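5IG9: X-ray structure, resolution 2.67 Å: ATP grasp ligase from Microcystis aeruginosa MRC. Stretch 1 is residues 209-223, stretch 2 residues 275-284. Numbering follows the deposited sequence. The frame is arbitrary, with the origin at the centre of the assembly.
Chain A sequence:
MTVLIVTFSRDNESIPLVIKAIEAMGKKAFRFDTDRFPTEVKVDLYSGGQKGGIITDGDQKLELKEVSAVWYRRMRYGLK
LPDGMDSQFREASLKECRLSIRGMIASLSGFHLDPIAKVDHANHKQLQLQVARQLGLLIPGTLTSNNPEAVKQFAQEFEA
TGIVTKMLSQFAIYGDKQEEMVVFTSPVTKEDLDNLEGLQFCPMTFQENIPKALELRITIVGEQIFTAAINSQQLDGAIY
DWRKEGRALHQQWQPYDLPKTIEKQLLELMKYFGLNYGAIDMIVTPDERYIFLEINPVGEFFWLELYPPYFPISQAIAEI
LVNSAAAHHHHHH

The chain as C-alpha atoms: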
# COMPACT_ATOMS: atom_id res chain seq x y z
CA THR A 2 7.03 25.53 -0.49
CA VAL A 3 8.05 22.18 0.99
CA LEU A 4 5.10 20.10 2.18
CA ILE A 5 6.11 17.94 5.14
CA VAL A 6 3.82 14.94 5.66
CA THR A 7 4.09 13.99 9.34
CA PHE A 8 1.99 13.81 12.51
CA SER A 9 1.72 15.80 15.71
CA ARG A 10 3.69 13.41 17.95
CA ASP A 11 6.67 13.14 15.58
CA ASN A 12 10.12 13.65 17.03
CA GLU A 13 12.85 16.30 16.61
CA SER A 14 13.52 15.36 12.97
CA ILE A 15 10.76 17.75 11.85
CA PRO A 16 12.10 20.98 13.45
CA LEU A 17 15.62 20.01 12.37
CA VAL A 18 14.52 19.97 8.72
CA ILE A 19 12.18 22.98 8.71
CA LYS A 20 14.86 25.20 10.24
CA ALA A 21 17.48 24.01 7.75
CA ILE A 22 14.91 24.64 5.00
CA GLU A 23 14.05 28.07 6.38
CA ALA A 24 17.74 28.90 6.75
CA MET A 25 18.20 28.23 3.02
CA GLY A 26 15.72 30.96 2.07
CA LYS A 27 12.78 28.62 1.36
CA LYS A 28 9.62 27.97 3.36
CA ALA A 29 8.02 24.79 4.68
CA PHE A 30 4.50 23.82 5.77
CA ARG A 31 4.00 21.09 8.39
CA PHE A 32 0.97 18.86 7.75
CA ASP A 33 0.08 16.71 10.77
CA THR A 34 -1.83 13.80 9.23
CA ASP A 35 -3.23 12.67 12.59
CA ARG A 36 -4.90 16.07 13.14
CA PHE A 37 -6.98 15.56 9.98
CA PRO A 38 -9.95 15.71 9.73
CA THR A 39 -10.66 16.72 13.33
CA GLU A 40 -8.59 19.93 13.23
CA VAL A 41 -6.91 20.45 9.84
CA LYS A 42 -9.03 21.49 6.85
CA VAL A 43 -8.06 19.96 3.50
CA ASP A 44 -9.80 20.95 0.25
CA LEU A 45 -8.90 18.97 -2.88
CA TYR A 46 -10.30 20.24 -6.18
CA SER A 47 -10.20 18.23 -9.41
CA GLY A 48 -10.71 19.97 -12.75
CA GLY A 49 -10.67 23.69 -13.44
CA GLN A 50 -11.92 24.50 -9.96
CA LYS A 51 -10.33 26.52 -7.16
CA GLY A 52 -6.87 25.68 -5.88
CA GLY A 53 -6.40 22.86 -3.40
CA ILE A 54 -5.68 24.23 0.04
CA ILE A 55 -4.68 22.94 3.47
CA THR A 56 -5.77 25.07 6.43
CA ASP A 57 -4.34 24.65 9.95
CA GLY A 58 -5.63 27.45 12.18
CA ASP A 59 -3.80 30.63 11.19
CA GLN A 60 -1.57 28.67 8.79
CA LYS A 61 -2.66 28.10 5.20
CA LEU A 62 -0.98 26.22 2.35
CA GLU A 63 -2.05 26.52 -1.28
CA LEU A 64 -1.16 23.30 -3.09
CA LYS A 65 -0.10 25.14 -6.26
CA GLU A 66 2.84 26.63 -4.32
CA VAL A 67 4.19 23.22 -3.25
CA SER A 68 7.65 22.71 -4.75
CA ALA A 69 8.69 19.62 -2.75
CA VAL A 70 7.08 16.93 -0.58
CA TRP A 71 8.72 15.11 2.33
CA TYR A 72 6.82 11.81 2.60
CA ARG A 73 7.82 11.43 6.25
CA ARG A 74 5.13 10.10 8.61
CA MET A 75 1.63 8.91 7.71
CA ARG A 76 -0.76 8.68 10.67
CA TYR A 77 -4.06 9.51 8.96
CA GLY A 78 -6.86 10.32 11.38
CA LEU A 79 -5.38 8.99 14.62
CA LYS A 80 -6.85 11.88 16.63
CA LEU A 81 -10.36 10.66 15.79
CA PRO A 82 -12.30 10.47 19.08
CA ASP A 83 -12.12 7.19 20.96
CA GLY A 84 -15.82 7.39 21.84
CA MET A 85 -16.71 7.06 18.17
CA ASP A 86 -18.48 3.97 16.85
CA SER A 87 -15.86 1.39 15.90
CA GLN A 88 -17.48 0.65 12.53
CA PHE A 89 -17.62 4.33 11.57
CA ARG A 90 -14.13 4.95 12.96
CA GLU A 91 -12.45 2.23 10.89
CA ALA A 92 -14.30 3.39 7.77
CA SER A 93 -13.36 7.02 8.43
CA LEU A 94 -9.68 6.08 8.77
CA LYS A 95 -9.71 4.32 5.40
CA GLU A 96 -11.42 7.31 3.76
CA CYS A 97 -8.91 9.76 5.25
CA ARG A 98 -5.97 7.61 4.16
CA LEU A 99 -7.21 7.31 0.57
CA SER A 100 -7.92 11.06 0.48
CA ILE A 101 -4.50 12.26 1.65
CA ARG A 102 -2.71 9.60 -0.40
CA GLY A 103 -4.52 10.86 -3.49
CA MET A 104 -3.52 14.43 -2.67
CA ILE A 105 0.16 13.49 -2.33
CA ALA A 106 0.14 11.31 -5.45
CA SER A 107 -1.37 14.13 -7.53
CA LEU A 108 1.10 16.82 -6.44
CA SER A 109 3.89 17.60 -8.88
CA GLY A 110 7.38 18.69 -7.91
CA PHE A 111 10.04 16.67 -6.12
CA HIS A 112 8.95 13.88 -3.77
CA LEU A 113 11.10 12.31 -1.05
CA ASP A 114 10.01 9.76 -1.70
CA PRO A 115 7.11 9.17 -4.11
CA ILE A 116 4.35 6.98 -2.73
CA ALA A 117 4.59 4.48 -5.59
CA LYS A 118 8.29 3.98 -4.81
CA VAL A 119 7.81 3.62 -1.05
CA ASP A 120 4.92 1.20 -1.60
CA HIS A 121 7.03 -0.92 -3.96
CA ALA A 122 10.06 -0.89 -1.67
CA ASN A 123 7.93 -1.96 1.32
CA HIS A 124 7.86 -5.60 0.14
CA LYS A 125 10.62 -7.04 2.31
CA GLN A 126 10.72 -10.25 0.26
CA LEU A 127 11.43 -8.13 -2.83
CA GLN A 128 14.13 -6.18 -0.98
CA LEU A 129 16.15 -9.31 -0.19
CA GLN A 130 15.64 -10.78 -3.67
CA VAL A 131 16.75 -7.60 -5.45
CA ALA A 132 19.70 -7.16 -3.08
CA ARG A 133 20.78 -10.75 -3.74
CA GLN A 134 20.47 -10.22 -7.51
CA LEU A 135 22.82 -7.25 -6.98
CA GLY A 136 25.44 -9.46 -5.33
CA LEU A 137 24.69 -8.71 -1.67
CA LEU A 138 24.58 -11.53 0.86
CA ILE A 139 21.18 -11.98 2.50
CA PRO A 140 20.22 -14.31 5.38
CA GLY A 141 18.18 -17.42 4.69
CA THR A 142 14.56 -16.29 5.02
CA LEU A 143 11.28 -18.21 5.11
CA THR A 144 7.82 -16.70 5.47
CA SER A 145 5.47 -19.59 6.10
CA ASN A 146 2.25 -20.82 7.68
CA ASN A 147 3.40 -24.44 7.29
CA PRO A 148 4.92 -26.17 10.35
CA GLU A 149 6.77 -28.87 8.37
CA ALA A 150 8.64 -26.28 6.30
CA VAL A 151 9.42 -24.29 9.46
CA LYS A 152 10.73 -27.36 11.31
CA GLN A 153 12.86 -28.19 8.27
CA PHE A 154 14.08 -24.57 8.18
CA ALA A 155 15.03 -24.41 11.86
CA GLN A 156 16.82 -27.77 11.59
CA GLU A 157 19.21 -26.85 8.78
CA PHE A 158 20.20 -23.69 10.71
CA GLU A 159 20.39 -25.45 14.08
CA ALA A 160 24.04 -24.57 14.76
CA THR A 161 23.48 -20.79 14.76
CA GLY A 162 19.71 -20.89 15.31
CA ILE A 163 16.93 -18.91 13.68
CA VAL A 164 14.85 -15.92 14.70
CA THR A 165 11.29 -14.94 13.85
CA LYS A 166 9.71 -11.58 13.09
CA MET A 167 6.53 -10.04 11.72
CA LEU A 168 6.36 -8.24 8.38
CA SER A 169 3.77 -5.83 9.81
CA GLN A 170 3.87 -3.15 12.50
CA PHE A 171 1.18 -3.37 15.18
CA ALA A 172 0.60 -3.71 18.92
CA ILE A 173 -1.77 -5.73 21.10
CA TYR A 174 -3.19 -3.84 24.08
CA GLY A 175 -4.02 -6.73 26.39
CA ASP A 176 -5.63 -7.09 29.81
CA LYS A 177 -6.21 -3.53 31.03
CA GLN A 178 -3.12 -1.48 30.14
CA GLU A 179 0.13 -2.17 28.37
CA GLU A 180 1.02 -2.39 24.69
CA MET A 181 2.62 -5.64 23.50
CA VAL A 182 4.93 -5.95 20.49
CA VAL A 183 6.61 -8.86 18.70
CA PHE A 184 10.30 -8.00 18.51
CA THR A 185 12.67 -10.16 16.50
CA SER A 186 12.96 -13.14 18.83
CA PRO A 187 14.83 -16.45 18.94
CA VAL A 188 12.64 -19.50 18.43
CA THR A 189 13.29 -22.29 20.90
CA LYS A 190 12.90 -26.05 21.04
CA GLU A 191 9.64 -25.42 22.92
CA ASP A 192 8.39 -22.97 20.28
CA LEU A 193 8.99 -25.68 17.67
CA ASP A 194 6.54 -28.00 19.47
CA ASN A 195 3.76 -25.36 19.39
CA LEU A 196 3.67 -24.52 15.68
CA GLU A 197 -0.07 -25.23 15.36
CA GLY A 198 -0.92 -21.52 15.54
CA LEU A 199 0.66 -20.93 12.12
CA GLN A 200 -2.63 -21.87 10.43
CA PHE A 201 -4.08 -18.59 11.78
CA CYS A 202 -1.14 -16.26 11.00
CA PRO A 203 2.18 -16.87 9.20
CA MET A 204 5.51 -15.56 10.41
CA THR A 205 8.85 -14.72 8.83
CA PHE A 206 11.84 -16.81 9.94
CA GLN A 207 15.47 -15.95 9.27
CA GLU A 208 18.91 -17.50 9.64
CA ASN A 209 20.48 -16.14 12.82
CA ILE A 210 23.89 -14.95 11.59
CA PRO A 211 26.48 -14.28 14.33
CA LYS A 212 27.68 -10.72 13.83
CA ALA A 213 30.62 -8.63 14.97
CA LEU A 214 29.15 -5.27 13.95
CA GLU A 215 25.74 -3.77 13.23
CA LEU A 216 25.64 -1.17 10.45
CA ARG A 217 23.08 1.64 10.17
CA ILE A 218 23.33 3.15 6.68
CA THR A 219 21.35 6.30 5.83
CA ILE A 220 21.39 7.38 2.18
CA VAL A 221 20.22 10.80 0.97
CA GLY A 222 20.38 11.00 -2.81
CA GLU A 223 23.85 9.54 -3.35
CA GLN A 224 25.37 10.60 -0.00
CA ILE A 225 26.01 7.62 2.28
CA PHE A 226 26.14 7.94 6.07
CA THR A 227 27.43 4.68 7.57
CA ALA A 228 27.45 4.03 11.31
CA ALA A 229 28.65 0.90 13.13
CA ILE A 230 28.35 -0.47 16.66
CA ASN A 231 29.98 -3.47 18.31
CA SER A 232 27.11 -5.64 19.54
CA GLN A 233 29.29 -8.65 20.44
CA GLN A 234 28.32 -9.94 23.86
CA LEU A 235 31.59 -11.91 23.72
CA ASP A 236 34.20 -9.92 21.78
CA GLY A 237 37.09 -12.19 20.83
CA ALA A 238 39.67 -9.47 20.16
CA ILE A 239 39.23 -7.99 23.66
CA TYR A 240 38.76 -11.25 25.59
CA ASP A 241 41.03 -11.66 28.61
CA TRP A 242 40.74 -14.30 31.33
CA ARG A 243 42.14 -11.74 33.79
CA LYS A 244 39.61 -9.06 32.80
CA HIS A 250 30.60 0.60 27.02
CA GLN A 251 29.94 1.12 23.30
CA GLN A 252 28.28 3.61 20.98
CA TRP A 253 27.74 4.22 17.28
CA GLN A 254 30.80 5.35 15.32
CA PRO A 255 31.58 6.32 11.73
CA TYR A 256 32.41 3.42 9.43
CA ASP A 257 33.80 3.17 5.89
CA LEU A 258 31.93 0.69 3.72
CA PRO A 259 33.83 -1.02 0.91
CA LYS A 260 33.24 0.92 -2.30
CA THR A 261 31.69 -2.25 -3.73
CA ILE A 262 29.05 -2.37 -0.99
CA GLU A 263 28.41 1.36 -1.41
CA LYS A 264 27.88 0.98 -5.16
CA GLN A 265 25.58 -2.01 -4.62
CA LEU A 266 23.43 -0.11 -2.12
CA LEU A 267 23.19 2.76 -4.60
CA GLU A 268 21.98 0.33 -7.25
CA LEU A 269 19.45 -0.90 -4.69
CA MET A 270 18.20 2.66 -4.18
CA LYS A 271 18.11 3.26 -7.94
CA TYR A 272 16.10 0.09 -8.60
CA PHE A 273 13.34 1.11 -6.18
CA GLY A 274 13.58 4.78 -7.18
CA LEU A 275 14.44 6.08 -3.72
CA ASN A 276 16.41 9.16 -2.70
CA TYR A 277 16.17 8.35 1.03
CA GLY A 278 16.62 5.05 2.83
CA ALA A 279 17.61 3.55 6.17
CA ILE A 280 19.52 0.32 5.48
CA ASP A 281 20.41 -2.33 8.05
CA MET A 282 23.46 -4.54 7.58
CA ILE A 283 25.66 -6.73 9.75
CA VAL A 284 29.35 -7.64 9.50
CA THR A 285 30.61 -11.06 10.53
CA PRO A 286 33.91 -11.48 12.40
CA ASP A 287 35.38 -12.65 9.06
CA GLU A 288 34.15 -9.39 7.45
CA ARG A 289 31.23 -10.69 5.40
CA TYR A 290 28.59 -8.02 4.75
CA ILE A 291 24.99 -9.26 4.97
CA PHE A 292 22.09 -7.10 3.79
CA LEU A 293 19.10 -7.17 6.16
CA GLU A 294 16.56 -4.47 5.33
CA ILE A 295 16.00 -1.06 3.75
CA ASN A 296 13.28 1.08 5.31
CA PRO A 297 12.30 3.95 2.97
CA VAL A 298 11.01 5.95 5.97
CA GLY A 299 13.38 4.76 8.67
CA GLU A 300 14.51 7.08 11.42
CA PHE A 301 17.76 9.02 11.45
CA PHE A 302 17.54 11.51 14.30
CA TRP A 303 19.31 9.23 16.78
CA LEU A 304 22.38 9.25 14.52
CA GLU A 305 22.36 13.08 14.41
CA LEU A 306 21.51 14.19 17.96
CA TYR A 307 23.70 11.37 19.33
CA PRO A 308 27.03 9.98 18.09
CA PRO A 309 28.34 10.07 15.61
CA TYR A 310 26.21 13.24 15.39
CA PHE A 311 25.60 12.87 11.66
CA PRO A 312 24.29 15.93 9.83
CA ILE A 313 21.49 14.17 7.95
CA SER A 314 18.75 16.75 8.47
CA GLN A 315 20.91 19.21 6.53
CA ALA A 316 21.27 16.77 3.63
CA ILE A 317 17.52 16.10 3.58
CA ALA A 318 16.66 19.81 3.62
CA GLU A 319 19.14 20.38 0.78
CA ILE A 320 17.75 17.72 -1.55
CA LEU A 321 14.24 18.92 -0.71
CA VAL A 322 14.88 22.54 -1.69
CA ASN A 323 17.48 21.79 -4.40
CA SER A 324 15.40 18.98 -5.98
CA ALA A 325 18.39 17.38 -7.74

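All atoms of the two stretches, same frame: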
# COMPACT_ATOMS: atom_id res chain seq x y z
N ASN A 209 19.83 -16.97 11.82
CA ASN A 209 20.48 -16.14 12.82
C ASN A 209 21.98 -16.15 12.54
O ASN A 209 22.67 -17.13 12.83
CB ASN A 209 20.17 -16.65 14.23
CG ASN A 209 20.63 -15.70 15.31
OD1 ASN A 209 21.36 -14.74 15.05
ND2 ASN A 209 20.22 -15.97 16.54
N ILE A 210 22.49 -15.06 11.99
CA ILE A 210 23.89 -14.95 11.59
C ILE A 210 24.66 -14.28 12.72
O ILE A 210 24.34 -13.13 13.08
CB ILE A 210 24.04 -14.16 10.28
CG1 ILE A 210 23.37 -14.90 9.13
CG2 ILE A 210 25.52 -13.91 10.00
CD1 ILE A 210 23.39 -14.14 7.83
N PRO A 211 25.66 -14.94 13.30
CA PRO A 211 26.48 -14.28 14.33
C PRO A 211 27.26 -13.12 13.72
O PRO A 211 27.91 -13.25 12.69
CB PRO A 211 27.41 -15.39 14.81
CG PRO A 211 26.73 -16.67 14.41
CD PRO A 211 26.04 -16.35 13.12
N LYS A 212 27.17 -11.97 14.38
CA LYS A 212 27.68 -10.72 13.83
C LYS A 212 28.68 -10.10 14.78
O LYS A 212 28.57 -10.23 16.01
CB LYS A 212 26.53 -9.74 13.55
CG LYS A 212 25.61 -9.54 14.75
CD LYS A 212 24.17 -9.38 14.31
CE LYS A 212 23.21 -9.55 15.48
NZ LYS A 212 23.37 -8.47 16.49
N ALA A 213 29.67 -9.43 14.20
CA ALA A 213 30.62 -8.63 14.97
C ALA A 213 30.17 -7.19 15.07
O ALA A 213 30.33 -6.55 16.12
CB ALA A 213 32.01 -8.71 14.33
N LEU A 214 29.59 -6.65 14.00
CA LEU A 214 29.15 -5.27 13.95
C LEU A 214 27.74 -5.18 13.37
O LEU A 214 27.34 -6.01 12.55
CB LEU A 214 30.10 -4.41 13.12
CG LEU A 214 31.52 -4.19 13.64
CD1 LEU A 214 32.33 -3.37 12.65
CD2 LEU A 214 31.51 -3.52 15.00
N GLU A 215 27.01 -4.17 13.82
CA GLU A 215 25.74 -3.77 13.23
C GLU A 215 25.93 -2.44 12.52
O GLU A 215 26.47 -1.50 13.10
CB GLU A 215 24.64 -3.65 14.29
CG GLU A 215 24.19 -4.98 14.87
CD GLU A 215 22.97 -4.84 15.76
OE1 GLU A 215 23.10 -4.31 16.89
OE2 GLU A 215 21.87 -5.25 15.33
N LEU A 216 25.51 -2.37 11.26
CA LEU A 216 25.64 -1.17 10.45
C LEU A 216 24.28 -0.50 10.28
O LEU A 216 23.29 -1.17 9.99
CB LEU A 216 26.22 -1.49 9.07
CG LEU A 216 27.55 -2.24 9.00
CD1 LEU A 216 28.02 -2.37 7.56
CD2 LEU A 216 28.60 -1.55 9.85
N ARG A 217 24.25 0.82 10.46
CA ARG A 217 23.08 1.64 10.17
C ARG A 217 23.48 2.62 9.07
O ARG A 217 24.26 3.54 9.31
CB ARG A 217 22.59 2.38 11.41
CG ARG A 217 21.34 3.22 11.17
CD ARG A 217 20.12 2.35 10.90
NE ARG A 217 18.89 3.14 10.83
CZ ARG A 217 17.67 2.63 10.81
NH1 ARG A 217 17.50 1.31 10.85
NH2 ARG A 217 16.61 3.42 10.76
N ILE A 218 22.93 2.42 7.88
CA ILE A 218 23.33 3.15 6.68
C ILE A 218 22.16 4.02 6.24
O ILE A 218 21.10 3.50 5.88
CB ILE A 218 23.77 2.20 5.57
CG1 ILE A 218 24.85 1.26 6.11
CG2 ILE A 218 24.26 2.97 4.36
CD1 ILE A 218 25.14 0.10 5.21
N THR A 219 22.36 5.33 6.25
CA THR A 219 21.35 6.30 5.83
C THR A 219 21.84 6.96 4.54
O THR A 219 22.93 7.54 4.51
CB THR A 219 21.10 7.34 6.91
OG1 THR A 219 20.81 6.69 8.15
CG2 THR A 219 19.93 8.22 6.53
N ILE A 220 21.03 6.86 3.49
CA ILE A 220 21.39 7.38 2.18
C ILE A 220 20.43 8.51 1.83
O ILE A 220 19.21 8.35 1.93
CB ILE A 220 21.33 6.28 1.10
CG1 ILE A 220 22.37 5.19 1.41
CG2 ILE A 220 21.56 6.87 -0.28
CD1 ILE A 220 22.31 4.01 0.48
N VAL A 221 20.99 9.65 1.43
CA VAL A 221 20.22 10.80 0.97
C VAL A 221 20.72 11.16 -0.42
O VAL A 221 21.80 11.75 -0.56
CB VAL A 221 20.34 12.01 1.92
CG1 VAL A 221 19.36 13.09 1.51
CG2 VAL A 221 20.10 11.58 3.36
N GLY A 222 19.94 10.82 -1.44
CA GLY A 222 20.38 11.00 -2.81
C GLY A 222 21.46 9.99 -3.16
O GLY A 222 21.16 8.81 -3.39
N GLU A 223 22.72 10.43 -3.18
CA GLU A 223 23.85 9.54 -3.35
C GLU A 223 24.89 9.74 -2.25
O GLU A 223 26.03 9.30 -2.39
CB GLU A 223 24.50 9.71 -4.73
CG GLU A 223 23.61 9.25 -5.88
CD GLU A 223 24.32 9.23 -7.21
OE1 GLU A 223 25.18 10.12 -7.44
OE2 GLU A 223 24.04 8.33 -8.03
N LEU A 275 14.42 5.35 -4.97
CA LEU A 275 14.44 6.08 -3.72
C LEU A 275 15.60 7.08 -3.68
O LEU A 275 16.68 6.82 -4.22
CB LEU A 275 14.55 5.13 -2.53
CG LEU A 275 13.38 4.16 -2.32
CD1 LEU A 275 13.60 3.32 -1.07
CD2 LEU A 275 12.06 4.91 -2.25
N ASN A 276 15.35 8.22 -3.04
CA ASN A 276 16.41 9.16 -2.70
C ASN A 276 16.61 9.28 -1.19
O ASN A 276 17.44 10.09 -0.76
CB ASN A 276 16.12 10.54 -3.31
CG ASN A 276 16.47 10.61 -4.78
OD1 ASN A 276 17.62 10.37 -5.18
ND2 ASN A 276 15.49 10.93 -5.61
N TYR A 277 15.89 8.50 -0.39
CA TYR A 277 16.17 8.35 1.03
C TYR A 277 15.95 6.89 1.41
O TYR A 277 15.07 6.22 0.86
CB TYR A 277 15.30 9.25 1.92
CG TYR A 277 15.47 8.98 3.40
CD1 TYR A 277 16.48 9.59 4.13
CD2 TYR A 277 14.62 8.10 4.06
CE1 TYR A 277 16.64 9.33 5.48
CE2 TYR A 277 14.78 7.83 5.41
CZ TYR A 277 15.79 8.46 6.11
OH TYR A 277 15.95 8.20 7.46
N GLY A 278 16.76 6.41 2.35
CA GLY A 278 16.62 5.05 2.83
C GLY A 278 17.46 4.74 4.05
O GLY A 278 18.62 5.14 4.12
N ALA A 279 16.88 4.03 5.01
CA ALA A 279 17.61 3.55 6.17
C ALA A 279 17.86 2.05 5.99
O ALA A 279 16.91 1.26 6.00
CB ALA A 279 16.86 3.83 7.47
N ILE A 280 19.12 1.68 5.81
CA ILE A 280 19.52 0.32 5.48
C ILE A 280 20.19 -0.31 6.69
O ILE A 280 21.02 0.33 7.35
CB ILE A 280 20.46 0.29 4.26
CG1 ILE A 280 19.79 0.97 3.07
CG2 ILE A 280 20.87 -1.14 3.93
CD1 ILE A 280 20.61 0.92 1.81
N ASP A 281 19.83 -1.55 6.96
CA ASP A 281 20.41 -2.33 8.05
C ASP A 281 21.30 -3.41 7.47
O ASP A 281 20.87 -4.18 6.61
CB ASP A 281 19.31 -2.95 8.92
CG ASP A 281 18.59 -1.92 9.76
OD1 ASP A 281 19.19 -0.88 10.05
OD2 ASP A 281 17.42 -2.16 10.15
N MET A 282 22.55 -3.47 7.94
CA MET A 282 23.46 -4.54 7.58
C MET A 282 24.17 -5.03 8.83
O MET A 282 24.13 -4.40 9.89
CB MET A 282 24.48 -4.09 6.52
CG MET A 282 23.88 -3.58 5.23
SD MET A 282 25.14 -3.25 3.97
CE MET A 282 25.59 -4.91 3.49
N ILE A 283 24.82 -6.19 8.70
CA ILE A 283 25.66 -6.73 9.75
C ILE A 283 26.97 -7.20 9.12
O ILE A 283 27.02 -7.55 7.94
CB ILE A 283 25.00 -7.89 10.52
CG1 ILE A 283 24.63 -9.02 9.57
CG2 ILE A 283 23.78 -7.41 11.29
CD1 ILE A 283 24.08 -10.24 10.25
N VAL A 284 28.03 -7.20 9.93
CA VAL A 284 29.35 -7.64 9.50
C VAL A 284 29.78 -8.79 10.40
O VAL A 284 29.81 -8.65 11.63
CB VAL A 284 30.38 -6.50 9.55
CG1 VAL A 284 31.67 -6.93 8.87
CG2 VAL A 284 29.82 -5.24 8.90

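Strands 214-221 and 277-284 lie side by side as an antiparallel pair, their N-to-C directions 155° apart, and together the two stretches bury 1024 Å² against each other. The backbone does most of the joining. In the hydrogen-bonded pairs each residue both gives and receives: Val 284 N donates to Leu 214 O (3.0 Å) while Leu 214 N donates to Val 284 O (3.1 Å); Leu 216 N reaches Met 282 O at 2.8 Å and Met 282 N returns to Leu 216 O at 3.2 Å; Ile 218 N meets Ile 280 O at 2.9 Å and Ile 280 N meets Ile 218 O at 2.7 Å. The last such pair is less even, for Ile 220 N to Gly 278 O is 3.0 Å and nearly straight, whereas Gly 278 N to Ile 220 O is 3.2 Å and bent to 137°.

The ladder is extended at both ends. Val 284 O accepts a second hydrogen bond, from Ala 213 N at 2.7 Å, so one carbonyl satisfies two successive amides where the first stretch enters its strand. At the other end Gly 222 N donates to Asn 276 O, also at 2.7 Å. The positive phi of Gly 222, 72°, is a conformation that glycine adopts readily. Between the hydrogen-bonded pairs, carbonyls also receive CA-H...O contacts; Tyr 277 CA lies 3.2 Å from Ile 220 O, an oxygen already engaged by Gly 278 N.

Alternation along the strands sorts the side chains onto two faces. One carries Leu 214, Leu 216 and Ile 218 opposite Val 284, Met 282 and Ile 280, and also Ile 220, opposite which Gly 278 contributes no side chain. These side chains have no polar group needing a hydrogen-bonding partner, so they can pack closely: Leu 216 CD1 touches Val 284 CG2 at 3.6 Å, Ile 218 CD1 touches Met 282 SD at 3.6 Å, and Ile 220 CD1 meets Ile 280 CD1 at 3.8 Å. The contacts run diagonally as well as directly across, and Ile 220 finds its apolar partner in Ile 280.

The other face is mixed. Arg 217 and Asp 281 sit in a non-hydrogen-bonded pair, and their side-chain ends draw nearer to the opposing stretch, placing Arg 217 NH1 2.9 Å from Asp 281 OD1 in a hydrogen-bonded salt bridge. The carboxylate oxygen lies near the guanidinium plane, where the N-H groups point, while the small Ala 279 CB lies over one guanidinium face. Arg 217 NH2 is satisfied elsewhere in the structure, as is Tyr 277 OH. The ring of Tyr 277 packs with its neighbours: Thr 219 CG2 approaches Tyr 277 CE1 at 3.6 Å, and Val 221 CG2 lies at the ring edge. Farther along, Ile 283 packs its CG2 against the aliphatic Lys 212 CD (3.6 Å) and its CD1 against Ile 210 CB (3.9 Å), while the ammonium end of Lys 212 leads away.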